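ADP-ribosylating toxin CARDS (Mycoplasma pneumoniae, PDB 4TLV) transfers ADP-ribose from NAD(+) to multiple target proteins in vitro, and disrupts respiratory epithelium and vacuolates mammalian cells as the main virulence factor of its bacterium. Local coordinates at residues V357-Q369 against R377-L390. Residues are numbered along the deposited sequence; the frame is centred on the assembly and turned at random.
Sequences VNAVNQKWKMTPQ and RVSSELLGQTENGL
K365 crosses the side chain of E381 at about a right angle and carries much of this contact. Its CB sits 4.2 Å from S379 O, the carbonyl oxygen that accepts from K365 N. Its CG and CD then pass the E381 carboxylate, CG lying 3.1 Å from E381 OE2. A bend at chi3 (-54°) turns CE over strand 377-380, 3.8 Å from S379 CB. NZ finishes 4.5 Å from E381 OE1, too far for a salt bridge; it donates instead to a water that also bonds to the carbonyls of S380 and G384, while E381 OE2 is hydrogen-bonded by Q321.

W364 and M366 lie on the other face of the sheet. The W364 ring, met obliquely, packs its CZ3 3.9 Å from L390 CD2 and its CE3 against V378 CG1, and V405 touches it as well. A second water stands over the centre of the W364 ring and bonds to K363 O and S380 OG. M366 runs beside V378, both pointing the same way, and both touch I420.

The backbones supply the frame: K365 with S379 and T367 with R377 form two hydrogen-bonded antiparallel pairs, and the axes of 364-368 and 377-380 make 154°, close to antiparallel. E381 N extends the ladder with a nearly straight bond to K363 O (176° at the hydrogen). S380 OG, one residue before E381, accepts from L382 N, an ST turn where the strand gives way to a 3-10 segment. R377 reaches E417 by a salt bridge, tying 375-380 to its other neighbour, 415-421. Strands 364-368 and 375-380 thus form a beta hairpin of the D2 beta-trefoil.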
loop_
_atom_site.group_PDB
_atom_site.type_symbol
_atom_site.label_atom_id
_atom_site.label_comp_id
_atom_site.label_asym_id
_atom_site.label_seq_id
_atom_site.Cartn_x
_atom_site.Cartn_y
_atom_site.Cartn_z
ATOM N N VAL A 357 4.164 0.490 3.849
ATOM C CA VAL A 357 3.069 0.546 2.886
ATOM C C VAL A 357 1.714 0.732 3.545
ATOM O O VAL A 357 0.760 1.131 2.885
ATOM C CB VAL A 357 3.036 -0.686 1.967
ATOM C CG1 VAL A 357 4.306 -0.749 1.125
ATOM C CG2 VAL A 357 2.850 -1.966 2.782
ATOM N N ASN A 358 1.629 0.429 4.841
ATOM C CA ASN A 358 0.364 0.503 5.548
ATOM C C ASN A 358 0.253 1.687 6.500
ATOM O O ASN A 358 -0.704 1.776 7.243
ATOM C CB ASN A 358 0.083 -0.801 6.318
ATOM C CG ASN A 358 1.200 -1.155 7.304
ATOM O OD1 ASN A 358 2.377 -0.884 7.051
ATOM N ND2 ASN A 358 0.829 -1.764 8.434
ATOM N N ALA A 359 1.223 2.591 6.488
ATOM C CA ALA A 359 1.197 3.712 7.439
ATOM C C ALA A 359 0.388 4.885 6.885
ATOM O O ALA A 359 0.846 5.589 5.974
ATOM C CB ALA A 359 2.628 4.151 7.770
ATOM N N VAL A 360 -0.808 5.098 7.431
ATOM C CA VAL A 360 -1.681 6.167 6.950
ATOM C C VAL A 360 -1.006 7.530 7.114
ATOM O O VAL A 360 -1.179 8.415 6.282
ATOM C CB VAL A 360 -3.059 6.141 7.651
ATOM C CG1 VAL A 360 -3.926 7.331 7.212
ATOM C CG2 VAL A 360 -3.789 4.828 7.341
ATOM N N ASN A 361 -0.207 7.693 8.165
ATOM C CA ASN A 361 0.459 8.973 8.391
ATOM C C ASN A 361 1.607 9.265 7.410
ATOM O O ASN A 361 2.167 10.357 7.427
ATOM C CB ASN A 361 0.902 9.145 9.859
ATOM C CG ASN A 361 1.932 8.108 10.303
ATOM O OD1 ASN A 361 2.430 7.310 9.498
ATOM N ND2 ASN A 361 2.265 8.124 11.599
ATOM N N GLN A 362 1.921 8.307 6.534
ATOM C CA GLN A 362 2.869 8.556 5.439
ATOM C C GLN A 362 2.181 8.747 4.086
ATOM O O GLN A 362 2.851 8.815 3.053
ATOM C CB GLN A 362 3.902 7.420 5.315
ATOM C CG GLN A 362 4.734 7.145 6.574
ATOM C CD GLN A 362 5.634 5.922 6.420
ATOM O OE1 GLN A 362 5.708 5.312 5.354
ATOM N NE2 GLN A 362 6.331 5.564 7.487
ATOM N N LYS A 363 0.856 8.828 4.070
ATOM C CA LYS A 363 0.143 8.973 2.806
ATOM C C LYS A 363 -0.267 10.423 2.528
ATOM O O LYS A 363 -0.787 11.116 3.410
ATOM C CB LYS A 363 -1.054 8.023 2.745
ATOM C CG LYS A 363 -0.640 6.529 2.864
ATOM C CD LYS A 363 -1.826 5.620 2.533
ATOM C CE LYS A 363 -1.491 4.136 2.726
ATOM N NZ LYS A 363 -0.228 3.712 1.992
ATOM N N TRP A 364 -0.032 10.857 1.290
ATOM C CA TRP A 364 -0.212 12.253 0.876
ATOM C C TRP A 364 -0.974 12.317 -0.436
ATOM O O TRP A 364 -0.857 11.414 -1.262
ATOM C CB TRP A 364 1.152 12.911 0.663
ATOM C CG TRP A 364 2.020 12.872 1.896
ATOM C CD1 TRP A 364 2.964 11.924 2.220
ATOM C CD2 TRP A 364 2.005 13.811 2.976
ATOM N NE1 TRP A 364 3.530 12.226 3.432
ATOM C CE2 TRP A 364 2.968 13.385 3.915
ATOM C CE3 TRP A 364 1.278 14.987 3.233
ATOM C CZ2 TRP A 364 3.220 14.086 5.108
ATOM C CZ3 TRP A 364 1.541 15.696 4.420
ATOM C CH2 TRP A 364 2.503 15.242 5.334
ATOM N N LYS A 365 -1.753 13.377 -0.623
ATOM C CA LYS A 365 -2.442 13.622 -1.892
ATOM C C LYS A 365 -1.877 14.911 -2.442
ATOM O O LYS A 365 -1.506 15.794 -1.669
ATOM C CB LYS A 365 -3.949 13.831 -1.673
ATOM C CG LYS A 365 -4.773 12.587 -1.387
ATOM C CD LYS A 365 -6.183 13.002 -0.898
ATOM C CE LYS A 365 -6.051 13.959 0.290
ATOM N NZ LYS A 365 -7.341 14.372 0.916
ATOM N N MET A 366 -1.808 15.027 -3.766
ATOM C CA MET A 366 -1.353 16.260 -4.397
ATOM C C MET A 366 -2.375 16.711 -5.425
ATOM O O MET A 366 -2.591 16.042 -6.434
ATOM C CB MET A 366 0.001 16.062 -5.050
ATOM C CG MET A 366 1.054 15.575 -4.053
ATOM S SD MET A 366 2.690 15.774 -4.707
ATOM C CE MET A 366 3.636 14.889 -3.466
ATOM N N THR A 367 -3.006 17.844 -5.171
ATOM C CA THR A 367 -4.160 18.231 -5.983
ATOM C C THR A 367 -3.946 19.598 -6.638
ATOM O O THR A 367 -3.618 20.571 -5.959
ATOM C CB THR A 367 -5.440 18.244 -5.126
ATOM O OG1 THR A 367 -5.321 19.247 -4.119
ATOM C CG2 THR A 367 -5.618 16.920 -4.423
ATOM N N PRO A 368 -4.132 19.673 -7.967
ATOM C CA PRO A 368 -3.828 20.906 -8.705
ATOM C C PRO A 368 -4.800 21.983 -8.256
ATOM O O PRO A 368 -5.966 21.674 -8.080
ATOM C CB PRO A 368 -4.105 20.536 -10.173
ATOM C CG PRO A 368 -4.526 19.105 -10.184
ATOM C CD PRO A 368 -4.824 18.673 -8.791
ATOM N N GLN A 369 -4.334 23.205 -8.048
ATOM C CA GLN A 369 -5.207 24.261 -7.534
ATOM C C GLN A 369 -5.566 25.316 -8.590
ATOM O O GLN A 369 -6.515 26.076 -8.418
ATOM C CB GLN A 369 -4.578 24.930 -6.307
ATOM C CG GLN A 369 -4.386 23.967 -5.136
ATOM C CD GLN A 369 -5.688 23.416 -4.610
ATOM O OE1 GLN A 369 -5.988 22.221 -4.747
ATOM N NE2 GLN A 369 -6.486 24.287 -4.010
ATOM N N ARG A 377 -1.647 21.570 -3.979
ATOM C CA ARG A 377 -1.833 21.451 -2.547
ATOM C C ARG A 377 -1.466 20.035 -2.136
ATOM O O ARG A 377 -1.827 19.068 -2.799
ATOM C CB ARG A 377 -3.281 21.755 -2.181
ATOM C CG ARG A 377 -3.700 21.329 -0.750
ATOM C CD ARG A 377 -5.117 21.860 -0.451
ATOM N NE ARG A 377 -5.124 23.323 -0.357
ATOM C CZ ARG A 377 -6.145 24.110 -0.705
ATOM N NH1 ARG A 377 -7.270 23.599 -1.197
ATOM N NH2 ARG A 377 -6.037 25.418 -0.557
ATOM N N VAL A 378 -0.726 19.919 -1.047
ATOM C CA VAL A 378 -0.286 18.608 -0.570
ATOM C C VAL A 378 -1.007 18.333 0.739
ATOM O O VAL A 378 -0.839 19.081 1.703
ATOM C CB VAL A 378 1.235 18.603 -0.365
ATOM C CG1 VAL A 378 1.717 17.258 0.224
ATOM C CG2 VAL A 378 1.930 18.882 -1.699
ATOM N N SER A 379 -1.818 17.276 0.768
ATOM C CA SER A 379 -2.688 17.010 1.912
ATOM C C SER A 379 -2.346 15.679 2.558
ATOM O O SER A 379 -1.979 14.727 1.873
ATOM C CB SER A 379 -4.161 16.994 1.468
ATOM O OG SER A 379 -4.523 18.232 0.890
ATOM N N SER A 380 -2.490 15.604 3.871
ATOM C CA SER A 380 -2.270 14.338 4.580
ATOM C C SER A 380 -3.531 13.468 4.681
ATOM O O SER A 380 -4.605 13.963 5.055
ATOM C CB SER A 380 -1.749 14.612 5.984
ATOM O OG SER A 380 -1.661 13.404 6.716
ATOM N N GLU A 381 -3.409 12.175 4.368
ATOM C CA GLU A 381 -4.526 11.249 4.540
ATOM C C GLU A 381 -4.866 11.060 6.017
ATOM O O GLU A 381 -5.938 10.571 6.347
ATOM C CB GLU A 381 -4.250 9.878 3.900
ATOM C CG GLU A 381 -4.129 9.898 2.383
ATOM C CD GLU A 381 -5.465 10.118 1.675
ATOM O OE1 GLU A 381 -6.517 10.240 2.352
ATOM O OE2 GLU A 381 -5.459 10.155 0.430
ATOM N N LEU A 382 -3.951 11.441 6.906
ATOM C CA LEU A 382 -4.209 11.295 8.344
ATOM C C LEU A 382 -5.399 12.163 8.788
ATOM O O LEU A 382 -6.108 11.830 9.747
ATOM C CB LEU A 382 -2.952 11.638 9.152
ATOM C CG LEU A 382 -2.969 11.235 10.628
ATOM C CD1 LEU A 382 -3.083 9.719 10.764
ATOM C CD2 LEU A 382 -1.739 11.739 11.336
ATOM N N LEU A 383 -5.632 13.262 8.075
ATOM C CA LEU A 383 -6.681 14.207 8.451
ATOM C C LEU A 383 -7.998 13.914 7.750
ATOM O O LEU A 383 -8.954 14.675 7.873
ATOM C CB LEU A 383 -6.238 15.652 8.195
ATOM C CG LEU A 383 -5.137 16.157 9.137
ATOM C CD1 LEU A 383 -4.628 17.523 8.728
ATOM C CD2 LEU A 383 -5.641 16.181 10.577
ATOM N N GLY A 384 -8.048 12.803 7.019
ATOM C CA GLY A 384 -9.303 12.324 6.460
ATOM C C GLY A 384 -9.990 13.314 5.539
ATOM O O GLY A 384 -9.349 13.952 4.701
ATOM N N GLN A 385 -11.303 13.458 5.703
ATOM C CA GLN A 385 -12.088 14.324 4.828
ATOM C C GLN A 385 -11.862 15.802 5.119
ATOM O O GLN A 385 -12.368 16.660 4.395
ATOM C CB GLN A 385 -13.588 14.002 4.928
ATOM C CG GLN A 385 -13.952 12.554 4.608
ATOM C CD GLN A 385 -13.547 12.135 3.204
ATOM O OE1 GLN A 385 -13.204 12.970 2.363
ATOM N NE2 GLN A 385 -13.589 10.830 2.941
ATOM N N THR A 386 -11.121 16.102 6.183
ATOM C CA THR A 386 -10.832 17.496 6.520
ATOM C C THR A 386 -9.844 18.105 5.534
ATOM O O THR A 386 -8.694 17.661 5.440
ATOM C CB THR A 386 -10.250 17.643 7.935
ATOM O OG1 THR A 386 -11.191 17.173 8.907
ATOM C CG2 THR A 386 -9.931 19.090 8.214
ATOM N N GLU A 387 -10.282 19.127 4.806
ATOM C CA GLU A 387 -9.405 19.783 3.854
ATOM C C GLU A 387 -8.202 20.301 4.614
ATOM O O GLU A 387 -8.345 20.912 5.677
ATOM C CB GLU A 387 -10.130 20.923 3.145
ATOM C CG GLU A 387 -11.293 20.464 2.289
ATOM C CD GLU A 387 -11.952 21.611 1.544
ATOM O OE1 GLU A 387 -11.816 22.773 1.994
ATOM O OE2 GLU A 387 -12.610 21.353 0.511
ATOM N N ASN A 388 -7.013 20.044 4.079
ATOM C CA ASN A 388 -5.785 20.369 4.780
ATOM C C ASN A 388 -4.620 20.527 3.803
ATOM O O ASN A 388 -4.730 20.179 2.615
ATOM C CB ASN A 388 -5.479 19.293 5.824
ATOM C CG ASN A 388 -5.051 17.965 5.196
ATOM O OD1 ASN A 388 -3.866 17.723 5.013
ATOM N ND2 ASN A 388 -6.015 17.101 4.886
ATOM N N GLY A 389 -3.520 21.082 4.293
ATOM C CA GLY A 389 -2.362 21.342 3.451
ATOM C C GLY A 389 -1.081 21.513 4.245
ATOM O O GLY A 389 -1.079 21.472 5.484
ATOM N N LEU A 390 0.018 21.720 3.533
ATOM C CA LEU A 390 1.303 21.956 4.171
ATOM C C LEU A 390 1.422 23.430 4.552
ATOM O O LEU A 390 0.932 24.301 3.829
ATOM C CB LEU A 390 2.448 21.584 3.227
ATOM C CG LEU A 390 2.631 20.108 2.857
ATOM C CD1 LEU A 390 3.772 19.986 1.823
ATOM C CD2 LEU A 390 2.931 19.273 4.107
HETATM O O HOH W 1 0.249 11.908 5.819
HETATM O O HOH W 2 -6.895 14.141 3.798
HETATM O O HOH W 3 -4.178 17.690 -1.827
#